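Local coordinates for protein halogenase PltM (Pseudomonas fluorescens, PDB 6BZN) that halogenates phenolic compounds with unusual breadth of substrate and halide, probably as a flavin-dependent enzyme that uses FAD, at residues F253-F263 against C274-Y285. Residues are numbered along the deposited sequence; the frame is centred on the assembly and turned at random.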
ATOM      1  N   PHE A 253      15.249   9.915   8.090  1.00 12.46           N
ATOM      2  CA  PHE A 253      15.912  10.994   8.799  1.00 12.75           C
ATOM      3  C   PHE A 253      14.828  11.773   9.517  1.00 13.42           C
ATOM      4  O   PHE A 253      13.645  11.529   9.300  1.00 12.54           O
ATOM      5  CB  PHE A 253      16.716  11.865   7.819  1.00 12.75           C
ATOM      6  CG  PHE A 253      16.003  12.119   6.527  1.00 12.57           C
ATOM      7  CD1 PHE A 253      15.113  13.173   6.420  1.00 12.92           C
ATOM      8  CD2 PHE A 253      16.195  11.285   5.428  1.00 12.82           C
ATOM      9  CE1 PHE A 253      14.435  13.408   5.234  1.00 13.23           C
ATOM     10  CE2 PHE A 253      15.508  11.498   4.252  1.00 12.84           C
ATOM     11  CZ  PHE A 253      14.624  12.557   4.159  1.00 13.13           C
ATOM     12  N   GLU A 254      15.217  12.707  10.381  1.00 14.40           N
ATOM     13  CA  GLU A 254      14.258  13.299  11.318  1.00 15.59           C
ATOM     14  C   GLU A 254      12.962  13.849  10.684  1.00 14.37           C
ATOM     15  O   GLU A 254      11.893  13.643  11.230  1.00 13.84           O
ATOM     16  CB  GLU A 254      14.919  14.401  12.156  1.00 18.72           C
ATOM     17  CG  GLU A 254      14.026  14.830  13.317  1.00 21.68           C
ATOM     18  CD  GLU A 254      14.533  16.034  14.063  1.00 26.20           C
ATOM     19  OE1 GLU A 254      13.668  16.747  14.628  1.00 30.33           O
ATOM     20  OE2 GLU A 254      15.772  16.260  14.091  1.00 28.75           O
ATOM     21  N   GLU A 255      13.079  14.523   9.548  1.00 13.85           N
ATOM     22  CA  GLU A 255      11.962  15.265   8.941  1.00 14.25           C
ATOM     23  C   GLU A 255      11.259  14.527   7.811  1.00 13.57           C
ATOM     24  O   GLU A 255      10.314  15.051   7.215  1.00 14.18           O
ATOM     25  CB  GLU A 255      12.417  16.664   8.463  1.00 14.84           C
ATOM     26  CG  GLU A 255      13.314  16.718   7.232  1.00 15.61           C
ATOM     27  CD  GLU A 255      14.802  16.547   7.518  1.00 16.50           C
ATOM     28  OE1 GLU A 255      15.176  16.129   8.631  1.00 16.83           O
ATOM     29  OE2 GLU A 255      15.617  16.833   6.616  1.00 18.18           O
ATOM     30  N   GLY A 256      11.703  13.314   7.506  1.00 13.22           N
ATOM     31  CA  GLY A 256      11.185  12.628   6.342  1.00 12.52           C
ATOM     32  C   GLY A 256      11.916  11.380   5.935  1.00 11.93           C
ATOM     33  O   GLY A 256      12.714  10.821   6.687  1.00 12.02           O
ATOM     34  N   TRP A 257      11.631  10.943   4.720  1.00 11.44           N
ATOM     35  CA  TRP A 257      12.281   9.767   4.178  1.00 11.37           C
ATOM     36  C   TRP A 257      12.270   9.754   2.660  1.00 11.47           C
ATOM     37  O   TRP A 257      11.501  10.490   2.022  1.00 12.09           O
ATOM     38  CB  TRP A 257      11.638   8.503   4.741  1.00 11.32           C
ATOM     39  CG  TRP A 257      10.275   8.151   4.225  1.00 11.38           C
ATOM     40  CD1 TRP A 257       9.074   8.725   4.570  1.00 11.27           C
ATOM     41  CD2 TRP A 257       9.963   7.089   3.311  1.00 11.60           C
ATOM     42  NE1 TRP A 257       8.048   8.088   3.912  1.00 11.73           N
ATOM     43  CE2 TRP A 257       8.565   7.076   3.140  1.00 11.55           C
ATOM     44  CE3 TRP A 257      10.738   6.152   2.609  1.00 11.63           C
ATOM     45  CZ2 TRP A 257       7.925   6.165   2.282  1.00 11.87           C
ATOM     46  CZ3 TRP A 257      10.110   5.245   1.792  1.00 11.75           C
ATOM     47  CH2 TRP A 257       8.713   5.259   1.622  1.00 11.94           C
ATOM     48  N   LEU A 258      13.148   8.928   2.101  1.00 11.32           N
ATOM     49  CA  LEU A 258      13.275   8.755   0.662  1.00 11.35           C
ATOM     50  C   LEU A 258      13.332   7.262   0.328  1.00 11.44           C
ATOM     51  O   LEU A 258      14.028   6.476   1.004  1.00 11.39           O
ATOM     52  CB  LEU A 258      14.510   9.511   0.139  1.00 11.41           C
ATOM     53  CG  LEU A 258      14.933   9.336  -1.332  1.00 11.76           C
ATOM     54  CD1 LEU A 258      15.662  10.566  -1.871  1.00 11.80           C
ATOM     55  CD2 LEU A 258      15.821   8.103  -1.524  1.00 11.81           C
ATOM     56  N   TRP A 259      12.617   6.872  -0.721  1.00 10.90           N
ATOM     57  CA  TRP A 259      12.637   5.491  -1.194  1.00 10.94           C
ATOM     58  C   TRP A 259      13.517   5.318  -2.418  1.00 11.35           C
ATOM     59  O   TRP A 259      13.582   6.209  -3.262  1.00 10.77           O
ATOM     60  CB  TRP A 259      11.219   4.978  -1.465  1.00 10.97           C
ATOM     61  CG  TRP A 259      10.493   5.345  -2.782  1.00 10.99           C
ATOM     62  CD1 TRP A 259      10.836   4.983  -4.059  1.00 11.10           C
ATOM     63  CD2 TRP A 259       9.247   6.043  -2.895  1.00 11.26           C
ATOM     64  NE1 TRP A 259       9.883   5.427  -4.958  1.00 11.41           N
ATOM     65  CE2 TRP A 259       8.903   6.085  -4.271  1.00 11.39           C
ATOM     66  CE3 TRP A 259       8.382   6.644  -1.964  1.00 11.79           C
ATOM     67  CZ2 TRP A 259       7.733   6.704  -4.740  1.00 11.65           C
ATOM     68  CZ3 TRP A 259       7.218   7.276  -2.440  1.00 11.72           C
ATOM     69  CH2 TRP A 259       6.913   7.302  -3.809  1.00 11.78           C
ATOM     70  N   VAL A 260      14.170   4.152  -2.486  1.00 11.58           N
ATOM     71  CA  VAL A 260      14.877   3.677  -3.658  1.00 12.01           C
ATOM     72  C   VAL A 260      14.281   2.301  -3.972  1.00 12.26           C
ATOM     73  O   VAL A 260      14.461   1.331  -3.214  1.00 12.59           O
ATOM     74  CB  VAL A 260      16.399   3.601  -3.414  1.00 12.04           C
ATOM     75  CG1 VAL A 260      17.131   3.174  -4.676  1.00 12.27           C
ATOM     76  CG2 VAL A 260      16.929   4.947  -2.931  1.00 12.11           C
ATOM     77  N   ILE A 261      13.547   2.233  -5.082  1.00 12.20           N
ATOM     78  CA  ILE A 261      12.765   1.073  -5.468  1.00 12.42           C
ATOM     79  C   ILE A 261      13.161   0.728  -6.900  1.00 12.25           C
ATOM     80  O   ILE A 261      12.551   1.228  -7.852  1.00 12.47           O
ATOM     81  CB  ILE A 261      11.256   1.365  -5.322  1.00 12.79           C
ATOM     82  CG1 ILE A 261      10.912   1.489  -3.843  1.00 13.03           C
ATOM     83  CG2 ILE A 261      10.391   0.282  -5.935  1.00 12.95           C
ATOM     84  CD1 ILE A 261       9.482   1.857  -3.570  1.00 13.50           C
ATOM     85  N   PRO A 262      14.198  -0.114  -7.066  1.00 12.03           N
ATOM     86  CA  PRO A 262      14.648  -0.432  -8.429  1.00 12.07           C
ATOM     87  C   PRO A 262      13.714  -1.342  -9.190  1.00 12.08           C
ATOM     88  O   PRO A 262      13.139  -2.274  -8.602  1.00 11.27           O
ATOM     89  CB  PRO A 262      15.982  -1.157  -8.200  1.00 12.19           C
ATOM     90  CG  PRO A 262      16.411  -0.727  -6.850  1.00 12.32           C
ATOM     91  CD  PRO A 262      15.148  -0.628  -6.068  1.00 12.25           C
ATOM     92  N   PHE A 263      13.560  -1.079 -10.489  1.00 11.99           N
ATOM     93  CA  PHE A 263      12.983  -2.071 -11.407  1.00 12.13           C
ATOM     94  C   PHE A 263      14.073  -2.822 -12.174  1.00 12.58           C
ATOM     95  O   PHE A 263      13.751  -3.737 -12.915  1.00 12.30           O
ATOM     96  CB  PHE A 263      11.998  -1.436 -12.392  1.00 11.93           C
ATOM     97  CG  PHE A 263      10.917  -0.618 -11.728  1.00 11.96           C
ATOM     98  CD1 PHE A 263       9.925  -1.235 -10.981  1.00 11.92           C
ATOM     99  CD2 PHE A 263      10.901   0.768 -11.846  1.00 11.92           C
ATOM    100  CE1 PHE A 263       8.933  -0.490 -10.376  1.00 11.67           C
ATOM    101  CE2 PHE A 263       9.919   1.523 -11.237  1.00 11.95           C
ATOM    102  CZ  PHE A 263       8.927   0.892 -10.509  1.00 11.90           C
ATOM    103  N   CYS A 274      14.499   3.173 -11.905  1.00 11.70           N
ATOM    104  CA  CYS A 274      14.374   3.081 -10.482  1.00 11.97           C
ATOM    105  C   CYS A 274      13.404   4.155  -9.995  1.00 11.73           C
ATOM    106  O   CYS A 274      13.502   5.337 -10.359  1.00 12.02           O
ATOM    107  CB  CYS A 274      15.754   3.248  -9.856  1.00 11.95           C
ATOM    108  SG  CYS A 274      15.814   3.138  -8.056  1.00 13.33           S
ATOM    109  N   SER A 275      12.457   3.744  -9.162  1.00 11.56           N
ATOM    110  CA  SER A 275      11.505   4.687  -8.597  1.00 11.49           C
ATOM    111  C   SER A 275      12.115   5.386  -7.399  1.00 11.30           C
ATOM    112  O   SER A 275      12.749   4.739  -6.554  1.00 10.33           O
ATOM    113  CB  SER A 275      10.215   3.968  -8.221  1.00 11.77           C
ATOM    114  OG  SER A 275       9.286   4.876  -7.674  1.00 11.97           O
ATOM    115  N   ILE A 276      11.921   6.702  -7.337  1.00 11.43           N
ATOM    116  CA  ILE A 276      12.466   7.542  -6.281  1.00 11.89           C
ATOM    117  C   ILE A 276      11.339   8.444  -5.777  1.00 11.95           C
ATOM    118  O   ILE A 276      10.685   9.132  -6.571  1.00 12.23           O
ATOM    119  CB  ILE A 276      13.636   8.429  -6.791  1.00 12.03           C
ATOM    120  CG1 ILE A 276      14.768   7.580  -7.409  1.00 12.17           C
ATOM    121  CG2 ILE A 276      14.158   9.325  -5.672  1.00 12.41           C
ATOM    122  CD1 ILE A 276      15.499   6.617  -6.482  1.00 12.31           C
ATOM    123  N   GLY A 277      11.106   8.441  -4.466  1.00 11.70           N
ATOM    124  CA  GLY A 277      10.120   9.331  -3.855  1.00 11.77           C
ATOM    125  C   GLY A 277      10.657   9.853  -2.556  1.00 12.22           C
ATOM    126  O   GLY A 277      11.225   9.083  -1.788  1.00 13.06           O
ATOM    127  N   PHE A 278      10.529  11.147  -2.300  1.00 12.37           N
ATOM    128  CA  PHE A 278      10.895  11.676  -0.978  1.00 12.37           C
ATOM    129  C   PHE A 278       9.745  12.429  -0.345  1.00 12.49           C
ATOM    130  O   PHE A 278       8.984  13.136  -1.032  1.00 12.21           O
ATOM    131  CB  PHE A 278      12.225  12.461  -0.963  1.00 12.88           C
ATOM    132  CG  PHE A 278      12.260  13.703  -1.806  1.00 13.12           C
ATOM    133  CD1 PHE A 278      12.530  13.632  -3.177  1.00 13.01           C
ATOM    134  CD2 PHE A 278      12.132  14.950  -1.220  1.00 13.56           C
ATOM    135  CE1 PHE A 278      12.599  14.784  -3.946  1.00 13.58           C
ATOM    136  CE2 PHE A 278      12.209  16.108  -1.988  1.00 14.01           C
ATOM    137  CZ  PHE A 278      12.450  16.024  -3.349  1.00 13.95           C
ATOM    138  N   GLN A 279       9.595  12.206   0.965  1.00 11.99           N
ATOM    139  CA  GLN A 279       8.446  12.658   1.724  1.00 12.14           C
ATOM    140  C   GLN A 279       8.908  13.467   2.903  1.00 12.55           C
ATOM    141  O   GLN A 279       9.891  13.093   3.550  1.00 13.15           O
ATOM    142  CB  GLN A 279       7.647  11.471   2.281  1.00 12.14           C
ATOM    143  CG  GLN A 279       6.859  10.656   1.257  1.00 12.14           C
ATOM    144  CD  GLN A 279       7.709  10.026   0.170  1.00 12.51           C
ATOM    145  OE1 GLN A 279       7.537  10.313  -1.013  1.00 12.73           O
ATOM    146  NE2 GLN A 279       8.643   9.160   0.564  1.00 12.59           N
ATOM    147  N   PHE A 280       8.197  14.553   3.197  1.00 12.79           N
ATOM    148  CA  PHE A 280       8.443  15.332   4.411  1.00 12.87           C
ATOM    149  C   PHE A 280       7.237  15.340   5.345  1.00 12.96           C
ATOM    150  O   PHE A 280       6.102  15.452   4.918  1.00 12.08           O
ATOM    151  CB  PHE A 280       8.817  16.782   4.072  1.00 13.10           C
ATOM    152  CG  PHE A 280      10.099  16.911   3.313  1.00 13.31           C
ATOM    153  CD1 PHE A 280      11.309  16.549   3.912  1.00 13.61           C
ATOM    154  CD2 PHE A 280      10.114  17.414   2.021  1.00 13.65           C
ATOM    155  CE1 PHE A 280      12.510  16.673   3.218  1.00 14.22           C
ATOM    156  CE2 PHE A 280      11.300  17.542   1.326  1.00 13.76           C
ATOM    157  CZ  PHE A 280      12.503  17.164   1.920  1.00 14.07           C
ATOM    158  N   ASN A 281       7.532  15.226   6.633  1.00 13.15           N
ATOM    159  CA  ASN A 281       6.624  15.579   7.694  1.00 13.69           C
ATOM    160  C   ASN A 281       6.468  17.102   7.676  1.00 14.03           C
ATOM    161  O   ASN A 281       7.392  17.832   8.039  1.00 14.28           O
ATOM    162  CB  ASN A 281       7.203  15.103   9.029  1.00 13.57           C
ATOM    163  CG  ASN A 281       6.312  15.419  10.203  1.00 14.03           C
ATOM    164  OD1 ASN A 281       5.311  16.112  10.073  1.00 14.92           O
ATOM    165  ND2 ASN A 281       6.667  14.893  11.365  1.00 13.84           N
ATOM    166  N   ASN A 282       5.292  17.576   7.262  1.00 15.11           N
ATOM    167  CA  ASN A 282       5.044  19.020   7.088  1.00 15.31           C
ATOM    168  C   ASN A 282       5.099  19.787   8.416  1.00 16.32           C
ATOM    169  O   ASN A 282       5.326  20.998   8.424  1.00 16.71           O
ATOM    170  CB  ASN A 282       3.694  19.270   6.412  1.00 15.39           C
ATOM    171  CG  ASN A 282       3.672  18.883   4.935  1.00 15.75           C
ATOM    172  OD1 ASN A 282       4.602  19.171   4.186  1.00 16.14           O
ATOM    173  ND2 ASN A 282       2.572  18.284   4.501  1.00 15.43           N
ATOM    174  N   ALA A 283       4.913  19.082   9.529  1.00 16.90           N
ATOM    175  CA  ALA A 283       5.127  19.664  10.858  1.00 17.93           C
ATOM    176  C   ALA A 283       6.592  19.989  11.144  1.00 18.78           C
ATOM    177  O   ALA A 283       6.864  20.797  12.031  1.00 19.38           O
ATOM    178  CB  ALA A 283       4.585  18.740  11.941  1.00 17.93           C
ATOM    179  N   LYS A 284       7.530  19.351  10.439  1.00 18.74           N
ATOM    180  CA  LYS A 284       8.961  19.586  10.647  1.00 19.26           C
ATOM    181  C   LYS A 284       9.671  20.299   9.511  1.00 19.95           C
ATOM    182  O   LYS A 284      10.622  21.002   9.769  1.00 20.53           O
ATOM    183  CB  LYS A 284       9.679  18.280  10.933  1.00 20.11           C
ATOM    184  CG  LYS A 284       9.304  17.670  12.273  1.00 21.35           C
ATOM    185  CD  LYS A 284      10.123  16.429  12.527  1.00 22.15           C
ATOM    186  CE  LYS A 284       9.644  15.699  13.764  1.00 23.25           C
ATOM    187  NZ  LYS A 284      10.235  16.310  14.973  1.00 24.80           N
ATOM    188  N   TYR A 285       9.257  20.094   8.264  1.00 19.29           N
ATOM    189  CA  TYR A 285       9.850  20.811   7.138  1.00 19.76           C
ATOM    190  C   TYR A 285       8.813  20.967   6.046  1.00 20.66           C
ATOM    191  O   TYR A 285       8.217  19.968   5.634  1.00 21.72           O
ATOM    192  CB  TYR A 285      11.072  20.066   6.569  1.00 19.46           C
ATOM    193  CG  TYR A 285      11.638  20.728   5.338  1.00 19.68           C
ATOM    194  CD1 TYR A 285      12.407  21.895   5.440  1.00 20.65           C
ATOM    195  CD2 TYR A 285      11.407  20.209   4.063  1.00 19.31           C
ATOM    196  CE1 TYR A 285      12.921  22.517   4.315  1.00 20.68           C
ATOM    197  CE2 TYR A 285      11.914  20.820   2.933  1.00 19.21           C
ATOM    198  CZ  TYR A 285      12.670  21.974   3.059  1.00 20.69           C
ATOM    199  OH  TYR A 285      13.169  22.593   1.951  1.00 21.68           O
TER
HETATM  200  O   HOH W   1       9.133  13.170  10.998  1.00 13.29           O
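The Trp259 indole lies flat across the neighbouring strand, one face on the backbone of Ile276 and Gly277. Gly277 CA sits 3.4 Å from the centroid of the Trp259 six-membered ring, almost on the normal, a CH-pi contact made where Gly277 has no side chain to hold the ring off. In the ring plane, at the edge, Trp259 NE1 donates to Ser275 OG over 2.8 Å, a bond that restrains the indole's rotation; Glu64 hydrogen-bonds the same hydroxyl and so helps position it. With chi1 at 80°, CG stands between the backbone N and the carbonyl carbon, which swings the ring over the partner strand. The Gln279 amide plane is 15° from this indole; the end of the Gln279 side chain also lies over one face of Trp257, toward the rim, the two planes 62° apart. Near the end of the hairpin strands, Phe280 takes Tyr285 CD2 over the centre of one face, and Glu255 O approaches its edge in plane. Glu255 O also accepts from Asn281 N at 2.8 Å. A water links Glu254 O to Asn281 ND2, and Lys284 NZ makes a long, weak salt bridge to Glu254 OE1, 3.5 Å away.

Antiparallel strands 256-262 and 273-281 form a beta hairpin within a mixed sheet, flanked by strands 248-253 and 215-223. Leu258 and Phe278 pack against helix 291-301; on the other face, Trp259 and Ile261 adjoin Val62 and Ala65, FAD-binding residues, though no FAD is bound here.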